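Local atomic coordinates of glycosyl hydrolase, family 31/fibronectin type III domain protein (Clostridium perfringens, PDB entry 4P5Y), a protein that probably serves as the N-acetylgalactosamine-recognising, non-catalytic carbohydrate-binding module of a larger family 31 glycosyl hydrolase, built on a calcium-bearing F5/8 type C fold. Residues D36-E41 and N49-S54; I66-D71 and A160-Y165. One frame throughout, in Å; residues are numbered along the deposited sequence.

Contact 1. Residues D36-E41 and N49-S54; sequences DRDYKE and NTIWHS. With CA (calcium ion), chain C; NGA (2-acetamido-2-deoxy-beta-D-galactopyranose), chain B.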
ATOM      1  N   ASP A  36      16.574   6.533   0.307  1.00 31.31           N
ATOM      2  CA  ASP A  36      17.233   6.354   1.591  1.00 31.27           C
ATOM      3  C   ASP A  36      17.358   4.866   1.918  1.00 28.89           C
ATOM      4  O   ASP A  36      17.818   4.087   1.093  1.00 29.28           O
ATOM      5  CB  ASP A  36      16.452   7.104   2.671  1.00 31.58           C
ATOM      6  CG  ASP A  36      16.332   8.587   2.362  1.00 32.53           C
ATOM      7  OD1 ASP A  36      17.354   9.164   1.930  1.00 35.42           O
ATOM      8  OD2 ASP A  36      15.235   9.169   2.526  1.00 25.75           O
ATOM      9  N   ARG A  37      16.931   4.457   3.103  1.00 29.89           N
ATOM     10  CA  ARG A  37      16.939   3.028   3.401  1.00 32.92           C
ATOM     11  C   ARG A  37      15.521   2.465   3.479  1.00 26.70           C
ATOM     12  O   ARG A  37      15.299   1.408   4.041  1.00 28.49           O
ATOM     13  CB  ARG A  37      17.686   2.749   4.705  1.00 35.05           C
ATOM     14  CG  ARG A  37      19.203   2.819   4.600  1.00 32.21           C
ATOM     15  CD  ARG A  37      19.826   2.252   5.875  1.00 39.71           C
ATOM     16  NE  ARG A  37      21.152   2.795   6.147  1.00 39.29           N
ATOM     17  CZ  ARG A  37      21.370   4.008   6.645  1.00 41.49           C
ATOM     18  NH1 ARG A  37      20.348   4.807   6.916  1.00 45.05           N
ATOM     19  NH2 ARG A  37      22.607   4.425   6.869  1.00 45.44           N
ATOM     20  N   ASP A  38      14.565   3.172   2.898  1.00 29.20           N
ATOM     21  CA  ASP A  38      13.167   2.782   2.991  1.00 25.52           C
ATOM     22  C   ASP A  38      12.728   1.907   1.811  1.00 25.51           C
ATOM     23  O   ASP A  38      12.030   2.357   0.907  1.00 26.07           O
ATOM     24  CB  ASP A  38      12.322   4.040   3.105  1.00 23.48           C
ATOM     25  CG  ASP A  38      12.656   4.829   4.355  1.00 26.33           C
ATOM     26  OD1 ASP A  38      13.129   4.194   5.318  1.00 26.21           O
ATOM     27  OD2 ASP A  38      12.454   6.061   4.388  1.00 27.38           O
ATOM     28  N   TYR A  39      13.137   0.640   1.858  1.00 29.83           N
ATOM     29  CA  TYR A  39      13.001  -0.299   0.739  1.00 28.63           C
ATOM     30  C   TYR A  39      11.609  -0.887   0.578  1.00 24.28           C
ATOM     31  O   TYR A  39      10.848  -1.019   1.540  1.00 23.60           O
ATOM     32  CB  TYR A  39      14.008  -1.456   0.896  1.00 28.96           C
ATOM     33  CG  TYR A  39      15.405  -0.982   1.165  1.00 29.78           C
ATOM     34  CD1 TYR A  39      16.140  -0.346   0.175  1.00 34.49           C
ATOM     35  CD2 TYR A  39      15.987  -1.139   2.419  1.00 31.19           C
ATOM     36  CE1 TYR A  39      17.434   0.120   0.420  1.00 32.10           C
ATOM     37  CE2 TYR A  39      17.271  -0.681   2.671  1.00 28.83           C
ATOM     38  CZ  TYR A  39      17.988  -0.049   1.664  1.00 28.59           C
ATOM     39  OH  TYR A  39      19.258   0.417   1.897  1.00 36.34           O
ATOM     40  N   LYS A  40      11.305  -1.283  -0.648  1.00 23.58           N
ATOM     41  CA  LYS A  40      10.015  -1.871  -0.964  1.00 25.02           C
ATOM     42  C   LYS A  40       9.679  -3.028  -0.018  1.00 24.73           C
ATOM     43  O   LYS A  40       8.528  -3.243   0.302  1.00 24.43           O
ATOM     44  CB  LYS A  40       9.992  -2.337  -2.421  1.00 26.01           C
ATOM     45  CG  LYS A  40      11.017  -3.417  -2.758  1.00 26.83           C
ATOM     46  CD  LYS A  40      10.910  -3.826  -4.212  1.00 24.94           C
ATOM     47  CE  LYS A  40      11.969  -4.864  -4.614  1.00 26.73           C
ATOM     48  NZ  LYS A  40      13.365  -4.355  -4.500  1.00 26.58           N
ATOM     49  N   GLU A  41      10.687  -3.758   0.448  1.00 29.06           N
ATOM     50  CA  GLU A  41      10.447  -4.879   1.362  1.00 27.47           C
ATOM     51  C   GLU A  41       9.840  -4.437   2.687  1.00 26.21           C
ATOM     52  O   GLU A  41       9.320  -5.258   3.430  1.00 26.33           O
ATOM     53  CB  GLU A  41      11.745  -5.657   1.651  1.00 29.14           C
ATOM     54  CG  GLU A  41      12.354  -6.379   0.455  1.00 26.97           C
ATOM     55  CD  GLU A  41      13.052  -5.429  -0.510  1.00 30.79           C
ATOM     56  OE1 GLU A  41      13.372  -4.290  -0.088  1.00 23.39           O
ATOM     57  OE2 GLU A  41      13.277  -5.830  -1.683  1.00 29.01           O
ATOM     58  N   ASN A  49       7.310  -0.090  12.133  1.00 28.47           N
ATOM     59  CA  ASN A  49       8.426   0.828  12.329  1.00 28.00           C
ATOM     60  C   ASN A  49       9.360   0.889  11.131  1.00 25.62           C
ATOM     61  O   ASN A  49      10.357   1.597  11.146  1.00 27.80           O
ATOM     62  CB  ASN A  49       9.200   0.449  13.593  1.00 25.99           C
ATOM     63  CG  ASN A  49       8.462   0.842  14.860  1.00 30.57           C
ATOM     64  OD1 ASN A  49       7.957   1.955  14.958  1.00 31.39           O
ATOM     65  ND2 ASN A  49       8.369  -0.078  15.822  1.00 27.01           N
ATOM     66  N   THR A  50       9.034   0.140  10.090  1.00 27.95           N
ATOM     67  CA  THR A  50       9.750   0.266   8.832  1.00 26.17           C
ATOM     68  C   THR A  50       8.802   0.784   7.755  1.00 27.83           C
ATOM     69  O   THR A  50       7.603   0.489   7.761  1.00 28.08           O
ATOM     70  CB  THR A  50      10.367  -1.079   8.384  1.00 31.10           C
ATOM     71  OG1 THR A  50       9.326  -2.035   8.127  1.00 31.73           O
ATOM     72  CG2 THR A  50      11.293  -1.631   9.465  1.00 27.32           C
ATOM     73  N   ILE A  51       9.335   1.561   6.826  1.00 27.98           N
ATOM     74  CA  ILE A  51       8.529   1.995   5.703  1.00 28.01           C
ATOM     75  C   ILE A  51       9.206   1.772   4.365  1.00 27.23           C
ATOM     76  O   ILE A  51      10.429   1.683   4.266  1.00 26.62           O
ATOM     77  CB  ILE A  51       8.172   3.493   5.805  1.00 28.74           C
ATOM     78  CG1 ILE A  51       9.416   4.350   5.537  1.00 26.74           C
ATOM     79  CG2 ILE A  51       7.528   3.797   7.157  1.00 24.41           C
ATOM     80  CD1 ILE A  51       9.192   5.826   5.751  1.00 20.58           C
ATOM     81  N   TRP A  52       8.376   1.665   3.337  1.00 27.71           N
ATOM     82  CA  TRP A  52       8.801   1.952   1.980  1.00 26.74           C
ATOM     83  C   TRP A  52       8.556   3.424   1.684  1.00 23.03           C
ATOM     84  O   TRP A  52       7.492   3.953   1.976  1.00 26.17           O
ATOM     85  CB  TRP A  52       8.045   1.094   0.979  1.00 26.49           C
ATOM     86  CG  TRP A  52       8.198   1.570  -0.423  1.00 26.07           C
ATOM     87  CD1 TRP A  52       9.361   1.665  -1.133  1.00 25.18           C
ATOM     88  CD2 TRP A  52       7.153   1.989  -1.305  1.00 24.51           C
ATOM     89  NE1 TRP A  52       9.105   2.125  -2.401  1.00 26.66           N
ATOM     90  CE2 TRP A  52       7.756   2.331  -2.532  1.00 26.20           C
ATOM     91  CE3 TRP A  52       5.766   2.102  -1.182  1.00 26.02           C
ATOM     92  CZ2 TRP A  52       7.017   2.790  -3.628  1.00 24.33           C
ATOM     93  CZ3 TRP A  52       5.034   2.567  -2.272  1.00 26.54           C
ATOM     94  CH2 TRP A  52       5.664   2.903  -3.475  1.00 24.94           C
ATOM     95  N   HIS A  53       9.549   4.085   1.118  1.00 27.24           N
ATOM     96  CA  HIS A  53       9.421   5.478   0.708  1.00 25.11           C
ATOM     97  C   HIS A  53       9.956   5.537  -0.714  1.00 24.34           C
ATOM     98  O   HIS A  53      10.944   4.865  -1.028  1.00 24.73           O
ATOM     99  CB  HIS A  53      10.204   6.401   1.649  1.00 24.57           C
ATOM    100  CG  HIS A  53       9.785   7.838   1.601  1.00 26.28           C
ATOM    101  ND1 HIS A  53       9.912   8.616   0.471  1.00 28.22           N
ATOM    102  CD2 HIS A  53       9.269   8.647   2.555  1.00 26.36           C
ATOM    103  CE1 HIS A  53       9.481   9.838   0.727  1.00 27.78           C
ATOM    104  NE2 HIS A  53       9.083   9.883   1.985  1.00 26.04           N
ATOM    105  N   SER A  54       9.296   6.300  -1.578  1.00 25.21           N
ATOM    106  CA  SER A  54       9.747   6.434  -2.963  1.00 24.20           C
ATOM    107  C   SER A  54      10.707   7.615  -3.086  1.00 26.36           C
ATOM    108  O   SER A  54      10.845   8.418  -2.154  1.00 26.45           O
ATOM    109  CB  SER A  54       8.559   6.595  -3.913  1.00 19.43           C
ATOM    110  OG  SER A  54       7.838   7.781  -3.617  1.00 27.06           O
TER
HETATM  111 CA    CA C 202       6.996  -2.012   7.549  1.00 39.15          CA
HETATM  112  C1  NGA B 201      12.770  13.761   4.718  1.00 39.13           C
HETATM  113  C2  NGA B 201      12.313  12.358   5.111  1.00 44.26           C
HETATM  114  C3  NGA B 201      12.263  11.474   3.866  1.00 39.19           C
HETATM  115  C4  NGA B 201      11.427  12.153   2.787  1.00 33.38           C
HETATM  116  C5  NGA B 201      11.997  13.538   2.521  1.00 31.65           C
HETATM  117  C6  NGA B 201      11.262  14.276   1.403  1.00 35.39           C
HETATM  118  C7  NGA B 201      12.811  11.736   7.433  1.00 47.40           C
HETATM  119  C8  NGA B 201      13.843  11.188   8.380  1.00 42.79           C
HETATM  120  N2  NGA B 201      13.160  11.766   6.141  1.00 45.73           N
HETATM  121  O1  NGA B 201      12.692  14.631   5.823  1.00 43.50           O
HETATM  122  O3  NGA B 201      11.753  10.190   4.174  1.00 42.57           O
HETATM  123  O4  NGA B 201      10.092  12.275   3.223  1.00 35.78           O
HETATM  124  O5  NGA B 201      11.917  14.267   3.717  1.00 42.69           O
HETATM  125  O6  NGA B 201      10.985  15.605   1.799  1.00 46.15           O
HETATM  126  O7  NGA B 201      11.722  12.132   7.869  1.00 47.63           O
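Asp38 meets His53 through both backbone and side chain. The amide of His53 gives its hydrogen to the carbonyl oxygen of Asp38, N to O 3.0 Å and nearly straight at 168°, the donor tilted from the carbonyl plane. The same oxygen receives a CH...O contact from Trp52, CA to O 3.4 Å, so two successive residues of 49-54 share it. Beside this bond the side chains of Asp38 and His53 run alongside each other, CB to CB 3.5 Å. Ile51 also packs on Asp38: its CG1 lies 3.5 Å from the Asp38 CG, and its CD1 nears OD2. That approach follows from the Ile51 torsion, which sets CG1 between the backbone N and the carbonyl carbon (chi1 72°). Farther along, CD1 of Trp52 packs obliquely near the backbone N of Lys40, while its indole NE1 is bonded to the carbonyl of Ser33.

Within 36-41, Asp38 is the centre of an inverse gamma turn, and its carbonyl faces strand 52-53. The His53 ring is held by ND1, which donates to the carbonyl oxygen of Ser54 at 2.8 Å, in the ring plane and on a lone pair. At the other end of 49-54, Thr50 gives the calcium ion both OG1, at 2.4 Å, and its carbonyl oxygen; Asn42, Asp45, Asp47 and Ala160 complete the site.

With ND1 already a donor, NE2 of His53 faces the sugar and makes a weak bond to O4 of the N-acetylgalactosamine, 2.9 Å, while O3 lies over one ring face. Asn89, Arg84 and Tyr156 also bond the sugar. The ND1 bond probably steadies the ring so that NE2 meets O4, consistent with a site for N-acetylgalactosamine.

Contact 2. Residues I66-D71 and A160-Y165; sequences ITIKLD and AELVFY. With CA (calcium ion), chain C.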
ATOM      1  N   ILE A  66       3.858  -0.104  -6.013  1.00 26.70           N
ATOM      2  CA  ILE A  66       4.644  -1.201  -5.453  1.00 23.78           C
ATOM      3  C   ILE A  66       3.936  -2.535  -5.716  1.00 22.85           C
ATOM      4  O   ILE A  66       2.709  -2.633  -5.616  1.00 23.16           O
ATOM      5  CB  ILE A  66       4.868  -0.997  -3.954  1.00 21.12           C
ATOM      6  CG1 ILE A  66       5.638  -2.174  -3.352  1.00 25.48           C
ATOM      7  CG2 ILE A  66       3.551  -0.826  -3.251  1.00 18.84           C
ATOM      8  CD1 ILE A  66       6.149  -1.902  -1.926  1.00 19.28           C
ATOM      9  N   THR A  67       4.698  -3.551  -6.097  1.00 19.55           N
ATOM     10  CA  THR A  67       4.076  -4.811  -6.439  1.00 22.02           C
ATOM     11  C   THR A  67       4.429  -5.869  -5.426  1.00 19.28           C
ATOM     12  O   THR A  67       5.596  -6.167  -5.195  1.00 22.24           O
ATOM     13  CB  THR A  67       4.476  -5.293  -7.837  1.00 22.19           C
ATOM     14  OG1 THR A  67       3.966  -4.379  -8.814  1.00 23.99           O
ATOM     15  CG2 THR A  67       3.904  -6.695  -8.098  1.00 17.35           C
ATOM     16  N   ILE A  68       3.394  -6.422  -4.820  1.00 22.50           N
ATOM     17  CA  ILE A  68       3.547  -7.445  -3.803  1.00 23.80           C
ATOM     18  C   ILE A  68       3.249  -8.802  -4.407  1.00 18.89           C
ATOM     19  O   ILE A  68       2.188  -9.008  -5.013  1.00 19.37           O
ATOM     20  CB  ILE A  68       2.602  -7.199  -2.596  1.00 22.72           C
ATOM     21  CG1 ILE A  68       2.829  -5.805  -2.006  1.00 23.44           C
ATOM     22  CG2 ILE A  68       2.743  -8.305  -1.545  1.00 22.30           C
ATOM     23  CD1 ILE A  68       4.303  -5.410  -1.876  1.00 23.35           C
ATOM     24  N   LYS A  69       4.183  -9.725  -4.239  1.00 20.95           N
ATOM     25  CA  LYS A  69       3.956 -11.115  -4.631  1.00 24.84           C
ATOM     26  C   LYS A  69       3.622 -12.010  -3.444  1.00 24.06           C
ATOM     27  O   LYS A  69       4.327 -12.000  -2.424  1.00 22.98           O
ATOM     28  CB  LYS A  69       5.175 -11.678  -5.347  1.00 25.20           C
ATOM     29  CG  LYS A  69       5.177 -13.193  -5.453  1.00 25.15           C
ATOM     30  CD  LYS A  69       6.350 -13.637  -6.291  1.00 27.68           C
ATOM     31  CE  LYS A  69       6.409 -15.137  -6.462  1.00 26.40           C
ATOM     32  NZ  LYS A  69       7.521 -15.456  -7.395  1.00 29.85           N
ATOM     33  N   LEU A  70       2.563 -12.801  -3.605  1.00 23.59           N
ATOM     34  CA  LEU A  70       2.104 -13.741  -2.587  1.00 23.20           C
ATOM     35  C   LEU A  70       2.708 -15.130  -2.867  1.00 26.39           C
ATOM     36  O   LEU A  70       3.115 -15.405  -3.984  1.00 22.56           O
ATOM     37  CB  LEU A  70       0.565 -13.783  -2.563  1.00 22.64           C
ATOM     38  CG  LEU A  70      -0.157 -12.502  -2.109  1.00 26.68           C
ATOM     39  CD1 LEU A  70       0.330 -11.304  -2.880  1.00 27.38           C
ATOM     40  CD2 LEU A  70      -1.653 -12.606  -2.243  1.00 21.90           C
ATOM     41  N   ASP A  71       2.777 -15.998  -1.859  1.00 31.02           N
ATOM     42  CA  ASP A  71       3.462 -17.284  -2.023  1.00 29.01           C
ATOM     43  C   ASP A  71       2.648 -18.259  -2.869  1.00 29.99           C
ATOM     44  O   ASP A  71       3.185 -19.216  -3.422  1.00 33.15           O
ATOM     45  CB  ASP A  71       3.795 -17.915  -0.664  1.00 26.89           C
ATOM     46  CG  ASP A  71       2.560 -18.278   0.140  1.00 36.91           C
ATOM     47  OD1 ASP A  71       1.656 -17.421   0.265  1.00 38.76           O
ATOM     48  OD2 ASP A  71       2.495 -19.418   0.659  1.00 40.93           O
ATOM     49  N   ALA A 160       3.872   2.103   5.590  1.00 20.55           N
ATOM     50  CA  ALA A 160       4.470   1.359   6.688  1.00 27.62           C
ATOM     51  C   ALA A 160       4.124  -0.116   6.539  1.00 25.68           C
ATOM     52  O   ALA A 160       4.976  -0.974   6.705  1.00 30.01           O
ATOM     53  CB  ALA A 160       3.999   1.910   8.047  1.00 22.80           C
ATOM     54  N   GLU A 161       2.871  -0.404   6.209  1.00 22.45           N
ATOM     55  CA  GLU A 161       2.441  -1.777   6.000  1.00 23.81           C
ATOM     56  C   GLU A 161       1.342  -1.906   4.965  1.00 24.47           C
ATOM     57  O   GLU A 161       0.491  -1.028   4.803  1.00 22.43           O
ATOM     58  CB  GLU A 161       1.923  -2.401   7.291  1.00 27.34           C
ATOM     59  CG  GLU A 161       2.961  -2.906   8.260  1.00 30.20           C
ATOM     60  CD  GLU A 161       2.355  -3.917   9.245  1.00 38.65           C
ATOM     61  OE1 GLU A 161       1.883  -3.510  10.334  1.00 32.54           O
ATOM     62  OE2 GLU A 161       2.329  -5.123   8.917  1.00 40.66           O
ATOM     63  N   LEU A 162       1.363  -3.036   4.277  1.00 26.21           N
ATOM     64  CA  LEU A 162       0.194  -3.508   3.560  1.00 26.73           C
ATOM     65  C   LEU A 162      -0.178  -4.864   4.135  1.00 22.63           C
ATOM     66  O   LEU A 162       0.610  -5.814   4.072  1.00 21.04           O
ATOM     67  CB  LEU A 162       0.452  -3.611   2.057  1.00 21.56           C
ATOM     68  CG  LEU A 162       0.845  -2.297   1.415  1.00 21.61           C
ATOM     69  CD1 LEU A 162       1.319  -2.542   0.004  1.00 23.65           C
ATOM     70  CD2 LEU A 162      -0.343  -1.339   1.459  1.00 24.43           C
ATOM     71  N   VAL A 163      -1.380  -4.941   4.696  1.00 23.39           N
ATOM     72  CA  VAL A 163      -1.931  -6.190   5.217  1.00 24.31           C
ATOM     73  C   VAL A 163      -2.921  -6.809   4.217  1.00 18.29           C
ATOM     74  O   VAL A 163      -3.840  -6.145   3.783  1.00 23.74           O
ATOM     75  CB  VAL A 163      -2.610  -5.931   6.580  1.00 30.88           C
ATOM     76  CG1 VAL A 163      -3.253  -7.195   7.140  1.00 28.20           C
ATOM     77  CG2 VAL A 163      -1.590  -5.337   7.565  1.00 25.94           C
ATOM     78  N   PHE A 164      -2.717  -8.063   3.833  1.00 20.41           N
ATOM     79  CA  PHE A 164      -3.576  -8.732   2.846  1.00 20.89           C
ATOM     80  C   PHE A 164      -4.561  -9.664   3.529  1.00 22.75           C
ATOM     81  O   PHE A 164      -4.212 -10.306   4.515  1.00 28.57           O
ATOM     82  CB  PHE A 164      -2.737  -9.544   1.835  1.00 20.79           C
ATOM     83  CG  PHE A 164      -1.925  -8.703   0.893  1.00 20.07           C
ATOM     84  CD1 PHE A 164      -0.890  -7.913   1.364  1.00 21.97           C
ATOM     85  CD2 PHE A 164      -2.197  -8.701  -0.468  1.00 25.28           C
ATOM     86  CE1 PHE A 164      -0.147  -7.116   0.504  1.00 26.02           C
ATOM     87  CE2 PHE A 164      -1.459  -7.912  -1.338  1.00 26.12           C
ATOM     88  CZ  PHE A 164      -0.425  -7.120  -0.848  1.00 24.46           C
ATOM     89  N   TYR A 165      -5.778  -9.758   3.001  1.00 24.38           N
ATOM     90  CA  TYR A 165      -6.753 -10.752   3.475  1.00 28.38           C
ATOM     91  C   TYR A 165      -7.267 -11.621   2.324  1.00 25.39           C
ATOM     92  O   TYR A 165      -7.632 -11.099   1.277  1.00 27.17           O
ATOM     93  CB  TYR A 165      -7.950 -10.078   4.157  1.00 30.61           C
ATOM     94  CG  TYR A 165      -7.632  -9.165   5.317  1.00 30.56           C
ATOM     95  CD1 TYR A 165      -7.081  -7.911   5.110  1.00 30.13           C
ATOM     96  CD2 TYR A 165      -7.909  -9.547   6.619  1.00 36.98           C
ATOM     97  CE1 TYR A 165      -6.797  -7.067   6.170  1.00 27.12           C
ATOM     98  CE2 TYR A 165      -7.626  -8.709   7.692  1.00 37.77           C
ATOM     99  CZ  TYR A 165      -7.077  -7.466   7.459  1.00 32.54           C
ATOM    100  OH  TYR A 165      -6.809  -6.619   8.519  1.00 34.10           O
TER
HETATM  101 CA    CA C 202       6.996  -2.012   7.549  1.00 39.15          CA
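This is buried apolar packing between the two sheets of a beta sandwich: strand 64-70 belongs to the five-stranded sheet, strand 158-166 to the four-stranded one, and side chains alone bridge the gap. The short segments run the same general way, with axes 10.6 Å apart at closest approach and a crossing angle of -41°. Alternate residues of each strand point across the interface: Ile66, Ile68 and Leu70 from one, Leu162 and Phe164 from the other.

Phe164 has the largest share of the contact. Its CZ packs against Ile68, 3.5 Å from the CG2 methyl and close to CB, with CE1 also near that methyl; the ring meets the isoleucine obliquely. CG2 of Ile68 lies anti to the backbone N, CG1 anti to the carbonyl carbon (chi1 -56°); with this torsion both branches touch the phenylalanine ring, and CG1 additionally reaches CD1 of Leu162 at 4.1 Å. On the other rim of the ring, CE2 lies 4.1 Å from CD1 of Leu70, so Phe164 sits between two residues of the facing strand. Leu162 CD1 spans in turn to CG2 of Ile66, 4.3 Å away.

The surroundings extend the same core. Leu26 and Leu141 also touch Phe164, Leu76 packs on Leu70, and Phe143 and Ala43 on Ile66. At the start of 160-165, Ala160 and Glu161 together face Leu82 as a classic beta bulge, and the carbonyl oxygen of Ala160 binds the calcium ion at 2.4 Å.

Side-chain packing of this kind between two antiparallel sheets forms the core of the beta sandwich of F5/8 type C (discoidin) domains, as in carbohydrate-binding modules of family 32.

Contacts 1 and 2 lie in series along the chain, their centres about 14 Å apart, and touch in two regions. At the core, CZ3 of Trp52 packs 3.8 Å from CG2 of Ile66, and the Lys40 carbonyl oxygen lies 3.5 Å from CD1 of the same isoleucine, so 36-41 and 49-54 cover the end of the sandwich interior. At the metal, Ile51 packs on Ala160, and Thr50 and Ala160 supply ligands to one calcium ion, tying neighbouring strands 52-53 and 158-166 together. The sugar lies against His53 of contact 1, its O3 13.5 Å from the calcium ion, so the metal probably acts structurally rather than by touching the ligand.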